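Local atomic coordinates of sialidase B (Streptococcus pneumoniae serotype 4, PDB entry 4XJW), a protein that removes terminal sialic acid residues from oligosaccharides, glycoproteins and glycolipids, and acts as an intramolecular trans-sialidase. Residues D245-T250 with E620-H625; L460-R465 with L509-I514; R515-T520 with I598-H603; A557-Q562 with G566-I571. The protein carries 1 engineered substitution. One frame throughout, in Å; residues are numbered along the deposited sequence. Where two conformers were deposited one is given.

How the interactions relate
From the N terminus, 245-250 comes first and waits some 370 residues for 620-625, so interaction 1 closes a long loop in which the other three are nested. Inside it, interaction 2 joins the loop 460-465 to the turn 509-514 and closes before strand 513-518 runs on into interaction 3. That contact reaches forward to strand 597-605, and interaction 4 lies within its span. Interactions 3 and 4 share a core, Phe517 and Trp600 packing on Val570. Lys559 NZ hydrogen-bonds to Leu509 O of interaction 2, and Ser561 and Tyr560 meet Glu620 and His624 of interaction 1. Interactions 1, 2 and 3 join parts of different sheets; interaction 4 is a hairpin within one blade.

Interaction 1: D245-T250 with E620-H625; sequences DDNGKT and ELPNHH. With OPX ((1s,3R,4S)-1-[(cyclohexylamino)methyl]-3,4-dihydroxycyclopentanesulfonic acid), chain B.
Asn247 sets its carboxamide against Pro622 and Asn623. Its OD1 looks at the proline ring, 3.2 Å from Pro622 CD, while the amide nitrogen runs alongside Asn623, with Asn247 ND2 3.7 Å from Asn623 ND2. The two amides pass each other in opposite directions with their planes 37° apart, and no hydrogen bond joins them directly. A water does the bridging: it accepts from Asn623 ND2 at 2.9 Å and donates to Asn247 O at 3.1 Å. That same backbone Asn247 O lies 3.6 Å from Leu621 CD1.

Asn623 is steadied from its own side. With chi1 at 63°, its CG sits between the backbone N and the carbonyl carbon, and OD1 takes the N-H of His625 from above the carbonyl plane, an Asx turn. Within the same turn, His624 ND1 donates to Glu620 OE2 at 2.7 Å, with the carboxylate oxygen close to the imidazole plane; OE2 is also bonded to Ser561 OG. The extended Glu620 side chain lies against the cyclohexyl ring of the bound OPX, whose CAH is 3.4 Å from Glu620 O.

On the partner loop, the Asp246 carboxylate grips both N and OG1 of Thr250 across a type I' turn, and Ser244 OG bonds to Gly248 N. This is the Ser-X-Asp-X-Gly-X-Thr-Trp Asp-box (BNR) turn of sialidase propellers.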
# COMPACT_ATOMS: atom_id res chain seq x y z
N ASP A 245 11.78 -6.40 16.45
CA ASP A 245 12.71 -7.31 17.11
C ASP A 245 12.02 -8.35 17.97
O ASP A 245 12.69 -9.15 18.66
CB ASP A 245 13.73 -6.53 17.95
CG ASP A 245 14.73 -5.80 17.10
OD1 ASP A 245 15.10 -6.36 16.05
OD2 ASP A 245 15.12 -4.67 17.45
N ASP A 246 10.69 -8.36 17.96
CA ASP A 246 9.93 -9.27 18.79
C ASP A 246 8.91 -10.05 17.96
O ASP A 246 7.75 -10.21 18.36
CB ASP A 246 9.26 -8.54 19.97
CG ASP A 246 8.41 -7.36 19.52
OD1 ASP A 246 8.17 -7.21 18.30
OD2 ASP A 246 7.97 -6.59 20.40
N ASN A 247 9.37 -10.55 16.81
CA ASN A 247 8.56 -11.41 15.96
C ASN A 247 7.26 -10.77 15.48
O ASN A 247 6.23 -11.43 15.36
CB ASN A 247 8.30 -12.74 16.67
CG ASN A 247 9.57 -13.53 16.89
OD1 ASN A 247 10.51 -13.43 16.11
ND2 ASN A 247 9.62 -14.28 17.98
N GLY A 248 7.33 -9.46 15.25
CA GLY A 248 6.22 -8.71 14.69
C GLY A 248 5.25 -8.12 15.69
O GLY A 248 4.26 -7.51 15.29
N LYS A 249 5.50 -8.29 16.99
CA LYS A 249 4.58 -7.75 17.98
C LYS A 249 4.60 -6.22 18.02
O LYS A 249 3.55 -5.58 18.17
CB LYS A 249 4.85 -8.34 19.36
CG LYS A 249 4.33 -9.77 19.51
CD LYS A 249 4.75 -10.39 20.85
CE LYS A 249 6.10 -11.09 20.73
NZ LYS A 249 6.82 -11.20 22.02
N THR A 250 5.80 -5.64 17.91
CA THR A 250 5.96 -4.18 17.90
C THR A 250 6.94 -3.78 16.82
O THR A 250 7.82 -4.56 16.44
CB THR A 250 6.46 -3.60 19.26
OG1 THR A 250 7.77 -4.10 19.53
CG2 THR A 250 5.50 -3.94 20.39
N GLU A 620 8.32 -15.77 6.83
CA GLU A 620 8.35 -16.63 8.00
C GLU A 620 9.07 -15.89 9.10
O GLU A 620 10.22 -15.48 8.94
CB GLU A 620 9.05 -17.95 7.69
CG GLU A 620 9.06 -18.91 8.87
CD GLU A 620 9.69 -20.25 8.55
OE1 GLU A 620 10.10 -20.46 7.39
OE2 GLU A 620 9.79 -21.08 9.48
N LEU A 621 8.36 -15.69 10.21
CA LEU A 621 8.95 -15.08 11.39
C LEU A 621 9.88 -16.10 12.04
O LEU A 621 9.76 -17.31 11.80
CB LEU A 621 7.84 -14.63 12.35
CG LEU A 621 6.80 -13.75 11.63
CD1 LEU A 621 5.57 -13.53 12.47
CD2 LEU A 621 7.41 -12.42 11.21
N PRO A 622 10.85 -15.61 12.83
CA PRO A 622 11.81 -16.55 13.43
C PRO A 622 11.16 -17.61 14.32
O PRO A 622 11.77 -18.66 14.52
CB PRO A 622 12.70 -15.63 14.28
CG PRO A 622 12.63 -14.31 13.60
CD PRO A 622 11.21 -14.21 13.10
N ASN A 623 9.96 -17.35 14.82
CA ASN A 623 9.25 -18.34 15.63
C ASN A 623 8.40 -19.30 14.81
O ASN A 623 7.60 -20.06 15.36
CB ASN A 623 8.39 -17.64 16.68
CG ASN A 623 7.32 -16.77 16.08
OD1 ASN A 623 7.16 -16.73 14.85
ND2 ASN A 623 6.56 -16.07 16.92
N HIS A 624 8.56 -19.24 13.49
CA HIS A 624 7.87 -20.10 12.52
C HIS A 624 6.40 -19.75 12.30
O HIS A 624 5.69 -20.48 11.60
CB HIS A 624 8.04 -21.59 12.84
CG HIS A 624 9.47 -21.99 13.01
ND1 HIS A 624 10.41 -21.80 12.02
CD2 HIS A 624 10.12 -22.57 14.05
CE1 HIS A 624 11.59 -22.24 12.45
NE2 HIS A 624 11.43 -22.72 13.67
N HIS A 625 5.94 -18.65 12.88
CA HIS A 625 4.69 -18.05 12.43
C HIS A 625 4.92 -17.41 11.07
O HIS A 625 6.06 -17.31 10.60
CB HIS A 625 4.20 -16.97 13.38
CG HIS A 625 3.78 -17.48 14.72
ND1 HIS A 625 2.70 -16.96 15.40
CD2 HIS A 625 4.30 -18.44 15.52
CE1 HIS A 625 2.57 -17.59 16.55
NE2 HIS A 625 3.52 -18.50 16.64
CAF OPX B . 13.03 -19.06 10.14
CAG OPX B . 14.45 -19.42 9.81
CAH OPX B . 12.74 -17.66 9.73
CAI OPX B . 14.72 -19.22 8.35
CAJ OPX B . 13.02 -17.42 8.27
CAK OPX B . 14.73 -16.33 6.03
CAL OPX B . 13.41 -16.40 3.84
CAM OPX B . 14.80 -14.50 4.29
CAO OPX B . 12.98 -15.23 3.03
CAP OPX B . 13.44 -14.06 3.79
CAQ OPX B . 14.43 -17.82 7.92
CAR OPX B . 14.69 -16.00 4.51
NAN OPX B . 14.66 -17.74 6.47
OAA OPX B . 15.91 -18.29 3.96
OAB OPX B . 15.96 -16.57 2.25
OAC OPX B . 11.61 -15.22 2.83
OAD OPX B . 12.64 -13.78 4.86
OAE OPX B . 17.31 -16.32 4.22
SAS OPX B . 16.05 -16.84 3.69
O HOH W 1 4.71 -14.01 16.09

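Interaction 2: L460-R465 with L509-I514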
# COMPACT_ATOMS: atom_id res chain seq x y z
N LEU A 460 20.90 -16.83 -1.88
CA LEU A 460 20.98 -18.28 -2.02
C LEU A 460 21.57 -18.94 -0.79
O LEU A 460 22.43 -18.37 -0.13
CB LEU A 460 21.78 -18.66 -3.26
CG LEU A 460 21.01 -18.34 -4.54
CD1 LEU A 460 21.76 -18.82 -5.74
CD2 LEU A 460 19.61 -18.94 -4.48
N LYS A 461 21.09 -20.15 -0.50
CA LYS A 461 21.47 -20.87 0.72
C LYS A 461 22.94 -21.28 0.77
O LYS A 461 23.57 -21.18 1.83
CB LYS A 461 20.58 -22.11 0.89
CG LYS A 461 19.13 -21.81 1.26
CD LYS A 461 18.95 -21.75 2.78
CE LYS A 461 17.54 -21.30 3.17
NZ LYS A 461 16.48 -22.25 2.71
N SER A 462 23.50 -21.74 -0.35
CA SER A 462 24.85 -22.31 -0.35
C SER A 462 25.91 -21.45 -1.03
O SER A 462 27.01 -21.92 -1.31
CB SER A 462 24.86 -23.68 -1.02
OG SER A 462 24.20 -24.64 -0.23
N SER A 463 25.58 -20.20 -1.32
CA SER A 463 26.57 -19.27 -1.87
C SER A 463 26.23 -17.87 -1.42
O SER A 463 25.23 -17.66 -0.73
CB SER A 463 26.58 -19.33 -3.40
OG SER A 463 25.42 -18.70 -3.92
N ASN A 464 27.07 -16.90 -1.79
CA ASN A 464 26.85 -15.51 -1.44
C ASN A 464 26.07 -14.75 -2.51
O ASN A 464 25.99 -13.52 -2.48
CB ASN A 464 28.18 -14.80 -1.15
CG ASN A 464 28.81 -15.27 0.15
OD1 ASN A 464 30.01 -15.58 0.20
ND2 ASN A 464 28.00 -15.33 1.20
N ARG A 465 25.49 -15.49 -3.45
CA ARG A 465 24.79 -14.88 -4.57
C ARG A 465 23.51 -14.16 -4.14
O ARG A 465 22.71 -14.70 -3.38
CB ARG A 465 24.46 -15.93 -5.64
CG ARG A 465 23.59 -15.39 -6.77
CD ARG A 465 23.69 -16.25 -8.00
NE ARG A 465 24.96 -16.04 -8.69
CZ ARG A 465 25.23 -16.47 -9.92
NH1 ARG A 465 24.31 -17.14 -10.59
NH2 ARG A 465 26.41 -16.23 -10.47
N LEU A 509 13.77 -23.76 -3.94
CA LEU A 509 13.15 -25.05 -3.61
C LEU A 509 14.11 -26.00 -2.93
O LEU A 509 13.74 -26.71 -1.99
CB LEU A 509 12.60 -25.73 -4.87
CG LEU A 509 11.39 -25.08 -5.54
CD1 LEU A 509 10.93 -25.91 -6.71
CD2 LEU A 509 10.26 -24.88 -4.54
N ARG A 510 15.33 -26.03 -3.44
CA ARG A 510 16.43 -26.80 -2.86
C ARG A 510 17.70 -26.17 -3.40
O ARG A 510 17.64 -25.25 -4.20
CB ARG A 510 16.32 -28.28 -3.24
CG ARG A 510 16.16 -28.53 -4.73
CD ARG A 510 16.12 -30.02 -5.04
NE ARG A 510 15.87 -30.30 -6.46
CZ ARG A 510 16.82 -30.63 -7.33
NH1 ARG A 510 18.09 -30.73 -6.93
NH2 ARG A 510 16.51 -30.87 -8.59
N ASP A 511 18.86 -26.66 -2.98
CA ASP A 511 20.10 -25.98 -3.32
C ASP A 511 20.34 -25.70 -4.82
O ASP A 511 20.51 -26.61 -5.62
CB ASP A 511 21.28 -26.75 -2.73
CG ASP A 511 22.30 -25.84 -2.13
OD1 ASP A 511 23.16 -25.36 -2.90
OD2 ASP A 511 22.23 -25.59 -0.90
N GLY A 512 20.33 -24.41 -5.17
CA GLY A 512 20.63 -23.98 -6.53
C GLY A 512 19.43 -23.99 -7.45
O GLY A 512 19.54 -23.56 -8.60
N VAL A 513 18.30 -24.47 -6.94
CA VAL A 513 17.06 -24.54 -7.71
C VAL A 513 16.11 -23.44 -7.26
O VAL A 513 15.65 -23.45 -6.12
CB VAL A 513 16.37 -25.90 -7.51
CG1 VAL A 513 15.11 -26.00 -8.35
CG2 VAL A 513 17.34 -27.03 -7.88
N ILE A 514 15.82 -22.51 -8.16
CA ILE A 514 14.96 -21.37 -7.86
C ILE A 514 13.68 -21.47 -8.67
O ILE A 514 13.71 -21.65 -9.89
CB ILE A 514 15.65 -20.06 -8.24
CG1 ILE A 514 17.01 -19.92 -7.55
CG2 ILE A 514 14.77 -18.86 -7.88
CD1 ILE A 514 17.86 -18.80 -8.12
O HOH W 2 22.18 -22.50 -2.95
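Leu460 meets Ile514 at about a right angle, methyl against methyl, with Leu460 CD2 4.0 Å from Ile514 CD1. Ile514 CG1 lies anti to the carbonyl carbon (chi1 -56°), which carries CD1 across to the leucine. Leu460 was modelled in two conformers and the distance belongs to one of them, so it should not be read as a fixed fit. On the solvent side, Ser462 and Asp511 approach each other, but the modelled separation of the hydroxyl and the carboxylate is implausibly short and the pairing is doubtful. A water also bridges the two, accepting from Ser462 N at 3.0 Å, though its bond to Asp511 OD1 is weak. Lys461 comes near the carboxylate with its CB, and its amine leads off toward the bound OPX.

One shell out, Glu508 clamps both sides: one carboxylate oxygen takes Lys461 N and the other takes Gly512 N. Within the loop, Ser463 OG accepts from Arg465 N at 3.2 Å, an ST turn. From outside, Lys296 NZ reaches the carbonyls of Leu460 and Ser463, and Arg465 runs out to Asp482 and Glu535. Opposite, a type II turn is closed by Val513 N bonding to Arg510 O at 2.9 Å; Gly512 has a positive phi (86°), where a CB would press on the carbonyl O of Asp511.

With no clear direct hydrogen bond between the loop and the type II turn, the join depends on Glu508 holding both backbones and on the apolar touch of Leu460 and Ile514.

Interaction 3: R515-T520 with I598-H603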
# COMPACT_ATOMS: atom_id res chain seq x y z
N ARG A 515 12.53 -21.36 -8.00
CA ARG A 515 11.30 -21.20 -8.75
C ARG A 515 10.78 -19.78 -8.59
O ARG A 515 10.70 -19.26 -7.48
CB ARG A 515 10.22 -22.19 -8.35
CG ARG A 515 8.94 -22.00 -9.19
CD ARG A 515 8.19 -23.28 -9.38
NE ARG A 515 9.03 -24.29 -9.99
CZ ARG A 515 8.82 -25.59 -9.89
NH1 ARG A 515 7.78 -26.03 -9.20
NH2 ARG A 515 9.65 -26.45 -10.45
N THR A 516 10.47 -19.15 -9.72
CA THR A 516 9.94 -17.79 -9.76
C THR A 516 8.47 -17.83 -10.10
O THR A 516 8.09 -18.43 -11.10
CB THR A 516 10.68 -16.97 -10.81
OG1 THR A 516 12.08 -16.96 -10.51
CG2 THR A 516 10.16 -15.54 -10.84
N PHE A 517 7.63 -17.21 -9.26
CA PHE A 517 6.20 -17.07 -9.52
C PHE A 517 5.94 -15.65 -9.98
O PHE A 517 6.44 -14.70 -9.38
CB PHE A 517 5.39 -17.39 -8.26
CG PHE A 517 5.63 -18.77 -7.72
CD1 PHE A 517 4.95 -19.87 -8.24
CD2 PHE A 517 6.56 -18.97 -6.72
CE1 PHE A 517 5.17 -21.14 -7.75
CE2 PHE A 517 6.79 -20.25 -6.22
CZ PHE A 517 6.10 -21.33 -6.74
N PHE A 518 5.16 -15.48 -11.04
CA PHE A 518 4.92 -14.13 -11.53
C PHE A 518 3.55 -13.85 -12.11
O PHE A 518 2.85 -14.74 -12.58
CB PHE A 518 6.04 -13.66 -12.49
CG PHE A 518 6.14 -14.46 -13.78
CD1 PHE A 518 6.71 -15.72 -13.79
CD2 PHE A 518 5.68 -13.91 -14.97
CE1 PHE A 518 6.82 -16.44 -14.98
CE2 PHE A 518 5.79 -14.61 -16.15
CZ PHE A 518 6.36 -15.88 -16.16
N ARG A 519 3.19 -12.58 -12.03
CA ARG A 519 1.94 -12.04 -12.52
C ARG A 519 1.95 -12.01 -14.05
O ARG A 519 2.98 -11.74 -14.66
CB ARG A 519 1.80 -10.62 -11.96
CG ARG A 519 0.66 -9.79 -12.50
CD ARG A 519 0.74 -8.40 -11.87
NE ARG A 519 -0.16 -7.47 -12.53
CZ ARG A 519 -0.29 -6.20 -12.19
NH1 ARG A 519 0.42 -5.71 -11.19
NH2 ARG A 519 -1.14 -5.42 -12.85
N THR A 520 0.78 -12.29 -14.66
CA THR A 520 0.63 -12.29 -16.11
C THR A 520 -0.63 -11.55 -16.54
O THR A 520 -1.30 -10.90 -15.74
CB THR A 520 0.56 -13.71 -16.71
OG1 THR A 520 -0.70 -14.32 -16.38
CG2 THR A 520 1.71 -14.58 -16.22
N ILE A 598 4.71 -29.03 -7.60
CA ILE A 598 4.08 -28.59 -6.37
C ILE A 598 2.58 -28.87 -6.37
O ILE A 598 1.86 -28.49 -7.31
CB ILE A 598 4.28 -27.07 -6.15
CG1 ILE A 598 5.77 -26.71 -6.11
CG2 ILE A 598 3.56 -26.60 -4.89
CD1 ILE A 598 6.05 -25.23 -5.92
N ASP A 599 2.11 -29.57 -5.33
CA ASP A 599 0.69 -29.81 -5.14
C ASP A 599 0.11 -28.75 -4.21
O ASP A 599 0.38 -28.74 -3.01
CB ASP A 599 0.45 -31.20 -4.54
CG ASP A 599 -0.97 -31.38 -4.02
OD1 ASP A 599 -1.92 -30.86 -4.65
OD2 ASP A 599 -1.13 -32.05 -2.98
N TRP A 600 -0.70 -27.85 -4.78
CA TRP A 600 -1.33 -26.79 -3.98
C TRP A 600 -2.49 -27.36 -3.16
O TRP A 600 -3.62 -27.49 -3.64
CB TRP A 600 -1.76 -25.63 -4.88
CG TRP A 600 -0.60 -25.14 -5.69
CD1 TRP A 600 -0.35 -25.41 -7.01
CD2 TRP A 600 0.49 -24.33 -5.23
NE1 TRP A 600 0.82 -24.81 -7.40
CE2 TRP A 600 1.35 -24.14 -6.33
CE3 TRP A 600 0.82 -23.75 -4.00
CZ2 TRP A 600 2.52 -23.38 -6.23
CZ3 TRP A 600 1.98 -23.01 -3.91
CH2 TRP A 600 2.82 -22.83 -5.01
N LYS A 601 -2.18 -27.69 -1.92
CA LYS A 601 -3.04 -28.54 -1.10
C LYS A 601 -4.00 -27.77 -0.17
O LYS A 601 -5.13 -28.21 0.07
CB LYS A 601 -2.16 -29.48 -0.29
CG LYS A 601 -2.90 -30.50 0.55
CD LYS A 601 -1.89 -31.46 1.19
CE LYS A 601 -2.55 -32.57 1.98
NZ LYS A 601 -1.52 -33.53 2.49
N TYR A 602 -3.54 -26.64 0.36
CA TYR A 602 -4.34 -25.87 1.32
C TYR A 602 -4.56 -24.44 0.83
O TYR A 602 -3.64 -23.81 0.32
CB TYR A 602 -3.65 -25.85 2.68
CG TYR A 602 -3.38 -27.21 3.29
CD1 TYR A 602 -4.40 -27.92 3.90
CD2 TYR A 602 -2.11 -27.76 3.27
CE1 TYR A 602 -4.16 -29.15 4.47
CE2 TYR A 602 -1.86 -28.99 3.84
CZ TYR A 602 -2.89 -29.68 4.44
OH TYR A 602 -2.66 -30.91 5.00
N HIS A 603 -5.79 -23.93 0.99
CA HIS A 603 -6.11 -22.53 0.69
C HIS A 603 -6.68 -21.89 1.96
O HIS A 603 -7.69 -22.36 2.48
CB HIS A 603 -7.17 -22.45 -0.41
CG HIS A 603 -6.68 -22.87 -1.76
ND1 HIS A 603 -6.55 -21.98 -2.81
CD2 HIS A 603 -6.30 -24.08 -2.24
CE1 HIS A 603 -6.10 -22.63 -3.87
NE2 HIS A 603 -5.94 -23.90 -3.55
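Strands 515-518 and 598-603 belong to different sheets and pass with their axes 13.2 Å apart at 48°, too far for backbone bonds, so only side chains span the gap. Phe517 and Trp600 reach in from opposite directions. Phe517 CE1 comes to the edge of the indole, 3.8 Å from Trp600 CZ2, and the ring planes stand 73° apart with the centroids of the phenyl and the indole six-membered ring 5.9 Å apart, an oblique pairing. Ile598 wedges in beside them. Its CD1 lies at the edge of the phenyl ring, 4.0 Å from Phe517 CZ, while its CG2 branch sits 3.5 Å above the centre of the Trp600 ring system.

Arg515 flanks the cluster. Its CG rests over one face of Phe517, toward the rim, and a bend at chi3 (-57°) brings the guanidinium round so that NH1 lies 3.7 Å from Ile598 CG1. The polar end is fixed from beyond the contact: NH1 donates to Asp596 O, just ahead of Ile598, and NE to Thr529 OG1. Val570 and Leu572 of strand 569-575 pack on both aromatic rings, filling in between the two strands. Further along, Lys601 and Tyr602 both face Val588, a classic beta bulge in the outermost strand of its sheet.

Strand 513-518 runs on into Arg519, probably a substrate-binding arginine by analogy with relatives, which forms a salt bridge with Glu503. Apolar side-chain packing between successive sheets is characteristic of adjacent blades in the sialidase beta-propeller.

Interaction 4: A557-Q562 with G566-I571; sequences AIKYSQ and GKEAVI
Ile558 and Ile571 face each other as an antiparallel hydrogen-bonded pair, and here the contact is tightest. Ile558 N donates to Ile571 O at 2.9 Å, the reverse bond from Ile571 N to Ile558 O has the same length, and both donors lie in the carbonyl planes. The side chains run side by side, Ile558 CG1 4.1 Å from Ile571 CB, on a face where Ile626 covers them and where Ile558 also touches the bound OPX. Lys559 and Val570 follow as the non-hydrogen-bonded pair, and Tyr560 N still reaches Ala569 O at 3.0 Å. Tyr560 CD1 lies 4.3 Å from Ile571 CD1, while the ring runs on outward to place OH on His624 O.

This is the beta hairpin of strands 556-559 and 569-575, the first of them an edge strand of a four-stranded antiparallel blade of the propeller.

Toward the connecting loop the strands part. A water takes over, donating to the O atoms of Tyr560 and Gln562 and accepting from Ala569 N at 2.8 Å. On the other face Lys559, bent at chi2 (78°) and again at chi4, folds back so that NZ meets Glu568 OE1 at 3.2 Å, from above the carboxylate plane. That salt bridge is shared: NZ also donates to Leu509 O, and Glu568 OE2 pairs with Lys593. The exposed Gln562 turns from the partner strand, its NE2 bonded to Ser561 OG at 2.9 Å.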
# COMPACT_ATOMS: atom_id res chain seq x y z
N ALA A 557 5.78 -14.85 -2.24
CA ALA A 557 6.06 -16.29 -2.18
C ALA A 557 7.22 -16.57 -1.27
O ALA A 557 8.22 -15.87 -1.33
CB ALA A 557 6.36 -16.81 -3.57
N ILE A 558 7.08 -17.60 -0.44
CA ILE A 558 8.20 -18.03 0.40
C ILE A 558 8.34 -19.55 0.44
O ILE A 558 7.38 -20.28 0.19
CB ILE A 558 8.09 -17.52 1.85
CG1 ILE A 558 6.80 -18.03 2.51
CG2 ILE A 558 8.15 -16.00 1.90
CD1 ILE A 558 6.75 -17.84 4.04
N LYS A 559 9.55 -20.00 0.76
CA LYS A 559 9.81 -21.40 1.06
C LYS A 559 9.81 -21.52 2.58
O LYS A 559 10.61 -20.87 3.25
CB LYS A 559 11.18 -21.80 0.49
CG LYS A 559 11.67 -23.18 0.92
CD LYS A 559 11.00 -24.27 0.12
CE LYS A 559 11.38 -25.67 0.64
NZ LYS A 559 12.85 -25.94 0.61
N TYR A 560 8.88 -22.30 3.11
CA TYR A 560 8.74 -22.47 4.55
C TYR A 560 9.87 -23.36 5.07
O TYR A 560 10.28 -24.29 4.39
CB TYR A 560 7.36 -23.08 4.86
CG TYR A 560 6.97 -23.02 6.31
CD1 TYR A 560 6.93 -21.81 6.99
CD2 TYR A 560 6.63 -24.17 7.01
CE1 TYR A 560 6.58 -21.75 8.33
CE2 TYR A 560 6.27 -24.12 8.35
CZ TYR A 560 6.24 -22.91 9.00
OH TYR A 560 5.88 -22.85 10.34
N SER A 561 10.38 -23.06 6.27
CA SER A 561 11.55 -23.79 6.80
C SER A 561 11.23 -25.19 7.34
O SER A 561 12.14 -26.02 7.47
CB SER A 561 12.24 -22.97 7.90
OG SER A 561 11.52 -23.01 9.12
N GLN A 562 9.96 -25.44 7.66
CA GLN A 562 9.55 -26.68 8.31
C GLN A 562 8.73 -27.52 7.34
O GLN A 562 8.09 -26.99 6.44
CB GLN A 562 8.73 -26.38 9.56
CG GLN A 562 9.40 -25.42 10.55
CD GLN A 562 10.68 -25.99 11.13
OE1 GLN A 562 10.67 -27.04 11.77
NE2 GLN A 562 11.79 -25.29 10.91
N GLY A 566 4.91 -33.85 6.21
CA GLY A 566 6.12 -34.56 5.87
C GLY A 566 6.76 -34.16 4.56
O GLY A 566 7.63 -34.86 4.05
N LYS A 567 6.33 -33.02 4.01
CA LYS A 567 6.85 -32.56 2.73
C LYS A 567 7.35 -31.12 2.81
O LYS A 567 6.96 -30.37 3.71
CB LYS A 567 5.78 -32.68 1.63
CG LYS A 567 5.16 -34.08 1.54
CD LYS A 567 4.52 -34.33 0.19
CE LYS A 567 5.56 -34.71 -0.85
NZ LYS A 567 4.95 -34.89 -2.20
N GLU A 568 8.23 -30.74 1.89
CA GLU A 568 8.72 -29.37 1.86
C GLU A 568 7.61 -28.50 1.29
O GLU A 568 6.83 -28.95 0.44
CB GLU A 568 9.98 -29.27 1.03
CG GLU A 568 11.11 -30.12 1.60
CD GLU A 568 12.37 -30.08 0.76
OE1 GLU A 568 12.54 -29.11 -0.00
OE2 GLU A 568 13.19 -31.02 0.88
N ALA A 569 7.55 -27.26 1.75
CA ALA A 569 6.38 -26.43 1.47
C ALA A 569 6.71 -25.04 0.96
O ALA A 569 7.67 -24.41 1.42
CB ALA A 569 5.51 -26.35 2.71
N VAL A 570 5.89 -24.57 0.02
CA VAL A 570 5.95 -23.21 -0.49
C VAL A 570 4.63 -22.53 -0.13
O VAL A 570 3.58 -23.18 -0.13
CB VAL A 570 6.15 -23.24 -2.01
CG1 VAL A 570 5.89 -21.88 -2.65
CG2 VAL A 570 7.55 -23.72 -2.32
N ILE A 571 4.68 -21.25 0.22
CA ILE A 571 3.45 -20.52 0.51
C ILE A 571 3.34 -19.30 -0.40
O ILE A 571 4.28 -18.51 -0.52
CB ILE A 571 3.35 -20.10 1.99
CG1 ILE A 571 3.54 -21.33 2.88
CG2 ILE A 571 2.01 -19.43 2.26
CD1 ILE A 571 3.65 -21.01 4.36
O HOH W 3 9.32 -26.68 3.90